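Local atomic coordinates of Alpha/beta hydrolase (PDB entry 6KMO), a protein that probably hydrolyses carboxylic ester bonds, as an esterase or lipase of the alpha/beta-hydrolase fold. Residues P52-I60 with W110-H118; T260-I271 with F286-V297. The protein carries 2 engineered substitutions. All coordinates share one frame; numbering follows the deposited sequence.

Contact 1: P52-I60 with W110-H118; sequences PQEARQVLI and WVLGDFPTH
The carbonyl oxygen of V111 is gripped by the guanidinium group of R56: NE donates to V111 O over 2.8 Å in a nearly straight bond (167° at the hydrogen), and NH2 adds a weak bond to the same atom. The acceptor lies close to the guanidinium plane, at its edge, while the donor stands 26° out of the carbonyl plane. R56 reaches it with CG turned anti to its own carbonyl carbon (chi1 -72°) and the chain extended as far as NE, crossing V111 at about a right angle. P52 CB covers one face of the guanidinium and also touches V111 CG1 at 4.0 Å; E143 forms a salt bridge with NH2. The group is thus held at its edge, from above and at its end, which should fix its rotation. The main-chain oxygen R56 O takes a bond from a water that in turn accepts from G113 N, giving the loop a second polar tie to the helix.

In the apolar packing, L112 pushes CD2 against A55, 3.6 Å from A55 CB, and F237 and W236 of helix 231-241 add to this patch. L59 sets CD2 4.0 Å from L112 CB and meets T117 CG2 through CG at 3.9 Å; the same methyl lies 3.8 Å from I60 CA. T117 is itself anchored: its N donates to D114 OD1 at 2.8 Å, and H118 ND1 donates to T117 OG1 almost in the plane of the imidazole. D114 is therefore the N-cap of helix 115-129. W110 ends an HGGGW sequence that begins at H106, a hallmark of the hormone-sensitive-lipase family, where the HGGG loop helps form the oxyanion hole; helix 52-63, in the N-terminal part of the chain, packs on the segment after it, consistent with a cap helix of such enzymes.

Contact 2: T260-I271 with F286-V297; sequences TAQLKGFPETLI and FGRKLDAAGVPV
This contact belongs to the beta-alpha-beta unit of strand 269-274, helix 280-292 and strand 297-302, the last holding the edge of the sheet within the chain. The two strands start pairing in parallel where T269 N donates to P296 O (3.0 Å, 152° at the hydrogen), beside a CA-H...O contact from V297 CA to T269 O. Helix 286-292 runs back antiparallel to strand 269-271, axes 9.9 Å apart. It ends in a Schellman motif with G294 as the C-prime residue, V295 N bonding to L290 O.

F266, in the loop that leads into the strand, packs its ring against the helix, its CG anti to its backbone N (chi1 -160°); helix 181-195 also touches it. L290 CD2 sits over one face of the ring, 3.8 Å from its centroid, and F286 meets it as an offset edge-to-face pair with planes at 81°. V295 comes to the rim of the ring through CG1, and its CG2 lies 3.6 Å from F266 CB. I271 CD1 rests on G287 CA at 3.6 Å, where the glycine lets the helix backbone approach. L263 lays CD2 near F286 and L290, and CB 3.8 Å from A293 CB.

Two waters bridge the rim: one joins G265 N to A293 O, another T260 OG1 to K289 O. Apolar and CH-pi packing thus binds the helix to the strand and to the segment leading into it.

Overall arrangement
The two contacts share no helix or strand and do not touch: their centres are about 31 Å apart, on opposite sides of the chain's centre, with nearest atoms about 13 Å apart. Both are partly buried. Contact 1 fastens a helix of the N-terminal region to a loop and helix start, and depends on an arginine side chain and a water as well as leucines. Contact 2 lies at one edge of the central sheet, within its last beta-alpha-beta unit; aromatic and aliphatic packing dominates there, with its strand pairing made by backbone atoms. No other chain touches contact 1, whereas contact 2 also meets the second subunit, whose E275 forms a salt bridge with R288.

Contact 1: P52-I60 with W110-H118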
loop_
_atom_site.group_PDB
_atom_site.type_symbol
_atom_site.label_atom_id
_atom_site.label_comp_id
_atom_site.label_asym_id
_atom_site.label_seq_id
_atom_site.Cartn_x
_atom_site.Cartn_y
_atom_site.Cartn_z
ATOM N N PRO A 52 -29.901 7.388 -16.910
ATOM C CA PRO A 52 -28.487 7.089 -17.190
ATOM C C PRO A 52 -27.739 8.281 -17.740
ATOM O O PRO A 52 -26.600 8.537 -17.333
ATOM C CB PRO A 52 -28.570 5.928 -18.183
ATOM C CG PRO A 52 -29.803 5.212 -17.758
ATOM C CD PRO A 52 -30.784 6.289 -17.333
ATOM N N GLN A 53 -28.368 9.046 -18.635
ATOM C CA GLN A 53 -27.699 10.198 -19.226
ATOM C C GLN A 53 -27.376 11.258 -18.173
ATOM O O GLN A 53 -26.253 11.771 -18.114
ATOM C CB GLN A 53 -28.586 10.770 -20.338
ATOM C CG GLN A 53 -28.807 9.815 -21.526
ATOM C CD GLN A 53 -29.817 8.673 -21.284
ATOM O OE1 GLN A 53 -30.610 8.681 -20.336
ATOM N NE2 GLN A 53 -29.781 7.679 -22.169
ATOM N N GLU A 54 -28.343 11.576 -17.305
ATOM C CA GLU A 54 -28.100 12.543 -16.246
ATOM C C GLU A 54 -26.976 12.076 -15.331
ATOM O O GLU A 54 -26.096 12.868 -14.959
ATOM C CB GLU A 54 -29.380 12.752 -15.431
ATOM C CG GLU A 54 -30.462 13.527 -16.158
ATOM C CD GLU A 54 -31.800 13.482 -15.443
ATOM O OE1 GLU A 54 -32.033 12.562 -14.629
ATOM O OE2 GLU A 54 -32.634 14.378 -15.706
ATOM N N ALA A 55 -26.998 10.796 -14.946
ATOM C CA ALA A 55 -25.977 10.271 -14.046
ATOM C C ALA A 55 -24.605 10.311 -14.701
ATOM O O ALA A 55 -23.613 10.652 -14.053
ATOM C CB ALA A 55 -26.336 8.838 -13.657
ATOM N N ARG A 56 -24.531 9.969 -15.984
ATOM C CA ARG A 56 -23.256 10.020 -16.687
ATOM C C ARG A 56 -22.668 11.423 -16.650
ATOM O O ARG A 56 -21.455 11.589 -16.475
ATOM C CB ARG A 56 -23.434 9.556 -18.123
ATOM C CG ARG A 56 -23.658 8.060 -18.233
ATOM C CD ARG A 56 -24.225 7.624 -19.574
ATOM N NE ARG A 56 -24.527 6.197 -19.491
ATOM C CZ ARG A 56 -25.349 5.516 -20.281
ATOM N NH1 ARG A 56 -25.978 6.100 -21.289
ATOM N NH2 ARG A 56 -25.521 4.225 -20.054
ATOM N N GLN A 57 -23.512 12.438 -16.800
ATOM C CA GLN A 57 -23.041 13.822 -16.817
ATOM C C GLN A 57 -22.459 14.244 -15.479
ATOM O O GLN A 57 -21.561 15.102 -15.444
ATOM C CB GLN A 57 -24.179 14.749 -17.247
ATOM C CG GLN A 57 -24.562 14.550 -18.708
ATOM C CD GLN A 57 -25.817 15.294 -19.106
ATOM O OE1 GLN A 57 -26.820 15.275 -18.388
ATOM N NE2 GLN A 57 -25.769 15.943 -20.263
ATOM N N VAL A 58 -22.922 13.650 -14.372
ATOM C CA VAL A 58 -22.345 13.951 -13.064
ATOM C C VAL A 58 -20.867 13.587 -13.044
ATOM O O VAL A 58 -20.015 14.380 -12.638
ATOM C CB VAL A 58 -23.117 13.233 -11.944
ATOM C CG1 VAL A 58 -22.427 13.438 -10.604
ATOM C CG2 VAL A 58 -24.555 13.736 -11.887
ATOM N N LEU A 59 -20.537 12.371 -13.475
ATOM C CA LEU A 59 -19.134 11.967 -13.454
ATOM C C LEU A 59 -18.335 12.723 -14.505
ATOM O O LEU A 59 -17.196 13.130 -14.248
ATOM C CB LEU A 59 -19.011 10.454 -13.641
ATOM C CG LEU A 59 -17.590 9.920 -13.586
ATOM C CD1 LEU A 59 -16.936 10.153 -12.234
ATOM C CD2 LEU A 59 -17.580 8.437 -13.952
ATOM N N ILE A 60 -18.916 12.937 -15.684
ATOM C CA ILE A 60 -18.223 13.712 -16.708
ATOM C C ILE A 60 -17.811 15.073 -16.153
ATOM O O ILE A 60 -16.659 15.493 -16.287
ATOM C CB ILE A 60 -19.087 13.831 -17.971
ATOM C CG1 ILE A 60 -19.239 12.454 -18.639
ATOM C CG2 ILE A 60 -18.492 14.867 -18.936
ATOM C CD1 ILE A 60 -20.305 12.404 -19.732
ATOM N N TRP A 110 -21.008 0.285 -14.395
ATOM C CA TRP A 110 -21.442 -0.157 -15.717
ATOM C C TRP A 110 -22.227 0.920 -16.461
ATOM O O TRP A 110 -22.145 1.013 -17.687
ATOM C CB TRP A 110 -22.199 -1.485 -15.667
ATOM C CG TRP A 110 -21.370 -2.608 -15.097
ATOM C CD1 TRP A 110 -20.316 -3.241 -15.689
ATOM C CD2 TRP A 110 -21.529 -3.228 -13.813
ATOM N NE1 TRP A 110 -19.803 -4.203 -14.865
ATOM C CE2 TRP A 110 -20.538 -4.226 -13.708
ATOM C CE3 TRP A 110 -22.410 -3.034 -12.741
ATOM C CZ2 TRP A 110 -20.411 -5.034 -12.592
ATOM C CZ3 TRP A 110 -22.289 -3.840 -11.639
ATOM C CH2 TRP A 110 -21.304 -4.834 -11.565
ATOM N N VAL A 111 -22.954 1.758 -15.730
ATOM C CA VAL A 111 -23.731 2.846 -16.326
ATOM C C VAL A 111 -22.842 4.028 -16.697
ATOM O O VAL A 111 -23.010 4.620 -17.777
ATOM C CB VAL A 111 -24.852 3.260 -15.355
ATOM C CG1 VAL A 111 -25.680 4.388 -15.954
ATOM C CG2 VAL A 111 -25.733 2.092 -14.998
ATOM N N LEU A 112 -21.906 4.393 -15.830
ATOM C CA LEU A 112 -21.096 5.598 -15.983
ATOM C C LEU A 112 -19.708 5.267 -16.508
ATOM O O LEU A 112 -19.293 4.112 -16.582
ATOM C CB LEU A 112 -20.933 6.319 -14.636
ATOM C CG LEU A 112 -22.098 6.346 -13.659
ATOM C CD1 LEU A 112 -21.651 7.056 -12.378
ATOM C CD2 LEU A 112 -23.301 7.029 -14.275
ATOM N N GLY A 113 -18.976 6.310 -16.843
ATOM C CA GLY A 113 -17.578 6.177 -17.171
ATOM C C GLY A 113 -17.320 6.006 -18.655
ATOM O O GLY A 113 -18.200 5.680 -19.446
ATOM N N ASP A 114 -16.057 6.227 -19.011
ATOM C CA ASP A 114 -15.558 6.293 -20.379
ATOM C C ASP A 114 -14.068 6.607 -20.286
ATOM O O ASP A 114 -13.488 6.616 -19.192
ATOM C CB ASP A 114 -16.323 7.330 -21.198
ATOM C CG ASP A 114 -16.210 8.728 -20.656
ATOM O OD1 ASP A 114 -15.333 8.996 -19.815
ATOM O OD2 ASP A 114 -16.987 9.611 -21.119
ATOM N N PHE A 115 -13.432 6.840 -21.427
ATOM C CA PHE A 115 -12.013 7.177 -21.401
ATOM C C PHE A 115 -11.751 8.559 -20.812
ATOM O O PHE A 115 -10.924 8.666 -19.890
ATOM C CB PHE A 115 -11.354 6.971 -22.770
ATOM C CG PHE A 115 -9.905 7.407 -22.789
ATOM C CD1 PHE A 115 -8.909 6.608 -22.243
ATOM C CD2 PHE A 115 -9.546 8.641 -23.314
ATOM C CE1 PHE A 115 -7.594 7.018 -22.231
ATOM C CE2 PHE A 115 -8.221 9.058 -23.300
ATOM C CZ PHE A 115 -7.247 8.243 -22.779
ATOM N N PRO A 116 -12.380 9.650 -21.278
ATOM C CA PRO A 116 -12.015 10.966 -20.717
ATOM C C PRO A 116 -12.150 11.036 -19.204
ATOM O O PRO A 116 -11.278 11.612 -18.541
ATOM C CB PRO A 116 -12.946 11.945 -21.460
ATOM C CG PRO A 116 -13.239 11.253 -22.739
ATOM C CD PRO A 116 -13.316 9.771 -22.407
ATOM N N THR A 117 -13.212 10.465 -18.633
ATOM C CA THR A 117 -13.347 10.503 -17.185
ATOM C C THR A 117 -12.187 9.799 -16.481
ATOM O O THR A 117 -11.815 10.179 -15.357
ATOM C CB THR A 117 -14.657 9.861 -16.696
ATOM O OG1 THR A 117 -14.788 8.525 -17.185
ATOM C CG2 THR A 117 -15.883 10.690 -17.063
ATOM N N HIS A 118 -11.626 8.765 -17.091
ATOM C CA HIS A 118 -10.569 7.968 -16.477
ATOM C C HIS A 118 -9.174 8.322 -16.962
ATOM O O HIS A 118 -8.196 7.714 -16.500
ATOM C CB HIS A 118 -10.831 6.476 -16.730
ATOM C CG HIS A 118 -11.922 5.922 -15.861
ATOM N ND1 HIS A 118 -13.226 6.363 -15.934
ATOM C CD2 HIS A 118 -11.894 4.992 -14.878
ATOM C CE1 HIS A 118 -13.951 5.727 -15.032
ATOM N NE2 HIS A 118 -13.163 4.888 -14.379
HETATM O O HOH W 1 -19.936 9.038 -17.159
#

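Contact 2: T260-I271 with F286-V297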
loop_
_atom_site.group_PDB
_atom_site.type_symbol
_atom_site.label_atom_id
_atom_site.label_comp_id
_atom_site.label_asym_id
_atom_site.label_seq_id
_atom_site.Cartn_x
_atom_site.Cartn_y
_atom_site.Cartn_z
ATOM N N THR A 260 -12.540 -22.216 -3.919
ATOM C CA THR A 260 -11.092 -22.318 -4.000
ATOM C C THR A 260 -10.658 -22.978 -5.295
ATOM O O THR A 260 -9.737 -22.503 -5.961
ATOM C CB THR A 260 -10.576 -23.074 -2.778
ATOM O OG1 THR A 260 -10.952 -22.330 -1.609
ATOM C CG2 THR A 260 -9.071 -23.223 -2.822
ATOM N N ALA A 261 -11.327 -24.057 -5.697
ATOM C CA ALA A 261 -10.951 -24.720 -6.933
ATOM C C ALA A 261 -11.141 -23.819 -8.151
ATOM O O ALA A 261 -10.351 -23.869 -9.100
ATOM C CB ALA A 261 -11.767 -25.999 -7.081
ATOM N N GLN A 262 -12.192 -22.999 -8.143
ATOM C CA GLN A 262 -12.435 -22.081 -9.247
ATOM C C GLN A 262 -11.405 -20.963 -9.303
ATOM O O GLN A 262 -11.150 -20.433 -10.383
ATOM C CB GLN A 262 -13.839 -21.502 -9.138
ATOM C CG GLN A 262 -14.919 -22.513 -9.553
ATOM C CD GLN A 262 -16.320 -22.018 -9.297
ATOM O OE1 GLN A 262 -16.652 -21.522 -8.220
ATOM N NE2 GLN A 262 -17.184 -22.193 -10.287
ATOM N N LEU A 263 -10.811 -20.603 -8.170
ATOM C CA LEU A 263 -9.812 -19.538 -8.124
ATOM C C LEU A 263 -8.388 -20.034 -8.327
ATOM O O LEU A 263 -7.493 -19.232 -8.602
ATOM C CB LEU A 263 -9.921 -18.764 -6.805
ATOM C CG LEU A 263 -11.244 -18.019 -6.631
ATOM C CD1 LEU A 263 -11.350 -17.432 -5.238
ATOM C CD2 LEU A 263 -11.389 -16.938 -7.710
ATOM N N LYS A 264 -8.140 -21.334 -8.204
ATOM C CA LYS A 264 -6.787 -21.837 -8.387
ATOM C C LYS A 264 -6.253 -21.442 -9.760
ATOM O O LYS A 264 -6.951 -21.543 -10.771
ATOM C CB LYS A 264 -6.783 -23.360 -8.245
ATOM C CG LYS A 264 -5.394 -23.973 -8.289
ATOM C CD LYS A 264 -5.454 -25.503 -8.215
ATOM C CE LYS A 264 -4.057 -26.115 -8.307
ATOM N NZ LYS A 264 -3.985 -27.465 -7.678
ATOM N N GLY A 265 -5.014 -20.960 -9.801
ATOM C CA GLY A 265 -4.401 -20.547 -11.040
ATOM C C GLY A 265 -4.701 -19.121 -11.478
ATOM O O GLY A 265 -4.207 -18.695 -12.524
ATOM N N PHE A 266 -5.490 -18.378 -10.710
ATOM C CA PHE A 266 -5.725 -16.964 -11.008
ATOM C C PHE A 266 -4.377 -16.242 -11.067
ATOM O O PHE A 266 -3.438 -16.607 -10.362
ATOM C CB PHE A 266 -6.538 -16.415 -9.833
ATOM C CG PHE A 266 -7.312 -15.124 -10.067
ATOM C CD1 PHE A 266 -8.555 -15.121 -10.685
ATOM C CD2 PHE A 266 -6.834 -13.925 -9.553
ATOM C CE1 PHE A 266 -9.277 -13.951 -10.817
ATOM C CE2 PHE A 266 -7.565 -12.743 -9.681
ATOM C CZ PHE A 266 -8.777 -12.759 -10.311
ATOM N N PRO A 267 -4.250 -15.211 -11.901
ATOM C CA PRO A 267 -2.962 -14.504 -11.982
ATOM C C PRO A 267 -2.574 -13.840 -10.665
ATOM O O PRO A 267 -3.420 -13.514 -9.827
ATOM C CB PRO A 267 -3.189 -13.451 -13.078
ATOM C CG PRO A 267 -4.334 -13.999 -13.907
ATOM C CD PRO A 267 -5.203 -14.746 -12.924
ATOM N N GLU A 268 -1.278 -13.604 -10.508
ATOM C CA GLU A 268 -0.793 -12.811 -9.387
ATOM C C GLU A 268 -1.532 -11.484 -9.365
ATOM O O GLU A 268 -1.763 -10.870 -10.412
ATOM C CB GLU A 268 0.712 -12.589 -9.494
ATOM C CG GLU A 268 1.497 -13.898 -9.502
ATOM C CD GLU A 268 2.928 -13.780 -9.020
ATOM O OE1 GLU A 268 3.283 -12.833 -8.295
ATOM O OE2 GLU A 268 3.723 -14.681 -9.376
ATOM N N THR A 269 -1.880 -11.017 -8.163
ATOM C CA THR A 269 -2.845 -9.938 -8.018
ATOM C C THR A 269 -2.461 -8.966 -6.916
ATOM O O THR A 269 -1.954 -9.363 -5.861
ATOM C CB THR A 269 -4.229 -10.541 -7.718
ATOM O OG1 THR A 269 -4.691 -11.283 -8.851
ATOM C CG2 THR A 269 -5.272 -9.498 -7.413
ATOM N N LEU A 270 -2.729 -7.686 -7.174
ATOM C CA LEU A 270 -2.722 -6.622 -6.179
ATOM C C LEU A 270 -4.149 -6.111 -6.070
ATOM O O LEU A 270 -4.765 -5.782 -7.094
ATOM C CB LEU A 270 -1.809 -5.476 -6.602
ATOM C CG LEU A 270 -1.910 -4.206 -5.747
ATOM C CD1 LEU A 270 -1.460 -4.446 -4.313
ATOM C CD2 LEU A 270 -1.072 -3.104 -6.351
ATOM N N ILE A 271 -4.677 -6.025 -4.847
ATOM C CA ILE A 271 -5.966 -5.390 -4.586
ATOM C C ILE A 271 -5.715 -4.190 -3.693
ATOM O O ILE A 271 -5.083 -4.323 -2.643
ATOM C CB ILE A 271 -6.945 -6.357 -3.897
ATOM C CG1 ILE A 271 -7.276 -7.532 -4.794
ATOM C CG2 ILE A 271 -8.215 -5.618 -3.488
ATOM C CD1 ILE A 271 -7.972 -8.698 -4.101
ATOM N N PHE A 286 -12.186 -11.050 -1.025
ATOM C CA PHE A 286 -11.762 -11.714 -2.247
ATOM C C PHE A 286 -10.265 -11.997 -2.215
ATOM O O PHE A 286 -9.815 -13.076 -2.605
ATOM C CB PHE A 286 -12.146 -10.881 -3.472
ATOM C CG PHE A 286 -11.856 -11.577 -4.776
ATOM C CD1 PHE A 286 -12.505 -12.762 -5.104
ATOM C CD2 PHE A 286 -10.943 -11.064 -5.671
ATOM C CE1 PHE A 286 -12.236 -13.415 -6.298
ATOM C CE2 PHE A 286 -10.679 -11.720 -6.854
ATOM C CZ PHE A 286 -11.333 -12.902 -7.157
ATOM N N GLY A 287 -9.466 -11.050 -1.730
ATOM C CA GLY A 287 -8.047 -11.310 -1.587
ATOM C C GLY A 287 -7.733 -12.505 -0.707
ATOM O O GLY A 287 -6.831 -13.284 -1.011
ATOM N N ARG A 288 -8.467 -12.667 0.399
ATOM C CA ARG A 288 -8.233 -13.818 1.264
ATOM C C ARG A 288 -8.573 -15.114 0.555
ATOM O O ARG A 288 -7.869 -16.119 0.717
ATOM C CB ARG A 288 -9.024 -13.694 2.569
ATOM C CG ARG A 288 -8.799 -12.391 3.340
ATOM C CD ARG A 288 -9.352 -12.489 4.743
ATOM N NE ARG A 288 -9.614 -11.182 5.323
ATOM C CZ ARG A 288 -8.755 -10.447 6.004
ATOM N NH1 ARG A 288 -7.509 -10.876 6.244
ATOM N NH2 ARG A 288 -9.177 -9.264 6.446
ATOM N N LYS A 289 -9.643 -15.113 -0.239
ATOM C CA LYS A 289 -10.000 -16.309 -0.999
ATOM C C LYS A 289 -8.927 -16.652 -2.022
ATOM O O LYS A 289 -8.605 -17.837 -2.232
ATOM C CB LYS A 289 -11.366 -16.131 -1.658
ATOM C CG LYS A 289 -12.505 -16.136 -0.648
ATOM C CD LYS A 289 -13.884 -16.180 -1.295
ATOM C CE LYS A 289 -14.168 -17.571 -1.878
ATOM N NZ LYS A 289 -15.645 -17.956 -1.993
ATOM N N LEU A 290 -8.375 -15.644 -2.696
ATOM C CA LEU A 290 -7.306 -15.893 -3.657
ATOM C C LEU A 290 -6.123 -16.535 -2.956
ATOM O O LEU A 290 -5.561 -17.525 -3.432
ATOM C CB LEU A 290 -6.901 -14.585 -4.339
ATOM C CG LEU A 290 -7.877 -13.984 -5.347
ATOM C CD1 LEU A 290 -7.302 -12.677 -5.856
ATOM C CD2 LEU A 290 -8.120 -14.915 -6.508
ATOM N N ASP A 291 -5.742 -15.997 -1.800
ATOM C CA ASP A 291 -4.579 -16.548 -1.109
ATOM C C ASP A 291 -4.828 -17.987 -0.677
ATOM O O ASP A 291 -3.924 -18.828 -0.752
ATOM C CB ASP A 291 -4.239 -15.679 0.094
ATOM C CG ASP A 291 -3.039 -16.175 0.849
ATOM O OD1 ASP A 291 -1.898 -15.962 0.399
ATOM O OD2 ASP A 291 -3.244 -16.786 1.931
ATOM N N ALA A 292 -6.058 -18.298 -0.266
ATOM C CA ALA A 292 -6.377 -19.669 0.131
ATOM C C ALA A 292 -6.303 -20.615 -1.051
ATOM O O ALA A 292 -6.109 -21.825 -0.858
ATOM C CB ALA A 292 -7.755 -19.715 0.764
ATOM N N ALA A 293 -6.450 -20.101 -2.263
ATOM C CA ALA A 293 -6.320 -20.882 -3.476
ATOM C C ALA A 293 -4.902 -20.906 -4.024
ATOM O O ALA A 293 -4.693 -21.346 -5.161
ATOM C CB ALA A 293 -7.293 -20.362 -4.538
ATOM N N GLY A 294 -3.916 -20.448 -3.257
ATOM C CA GLY A 294 -2.533 -20.487 -3.668
ATOM C C GLY A 294 -2.118 -19.393 -4.619
ATOM O O GLY A 294 -1.024 -19.466 -5.172
ATOM N N VAL A 295 -2.964 -18.393 -4.826
ATOM C CA VAL A 295 -2.658 -17.281 -5.730
ATOM C C VAL A 295 -1.754 -16.296 -4.999
ATOM O O VAL A 295 -2.099 -15.877 -3.889
ATOM C CB VAL A 295 -3.956 -16.597 -6.135
ATOM C CG1 VAL A 295 -3.689 -15.398 -7.036
ATOM C CG2 VAL A 295 -4.890 -17.587 -6.830
ATOM N N PRO A 296 -0.627 -15.883 -5.578
ATOM C CA PRO A 296 0.144 -14.781 -4.980
ATOM C C PRO A 296 -0.674 -13.500 -5.035
ATOM O O PRO A 296 -1.035 -13.022 -6.114
ATOM C CB PRO A 296 1.406 -14.710 -5.847
ATOM C CG PRO A 296 1.481 -16.087 -6.506
ATOM C CD PRO A 296 0.054 -16.424 -6.772
ATOM N N VAL A 297 -0.998 -12.958 -3.870
ATOM C CA VAL A 297 -1.891 -11.808 -3.782
ATOM C C VAL A 297 -1.466 -10.888 -2.643
ATOM O O VAL A 297 -1.126 -11.337 -1.537
ATOM C CB VAL A 297 -3.368 -12.238 -3.673
ATOM C CG1 VAL A 297 -3.586 -13.127 -2.460
ATOM C CG2 VAL A 297 -4.262 -11.025 -3.603
HETATM O O HOH W 2 -10.738 -19.630 -1.577
HETATM O O HOH W 3 -3.245 -20.859 -7.520
#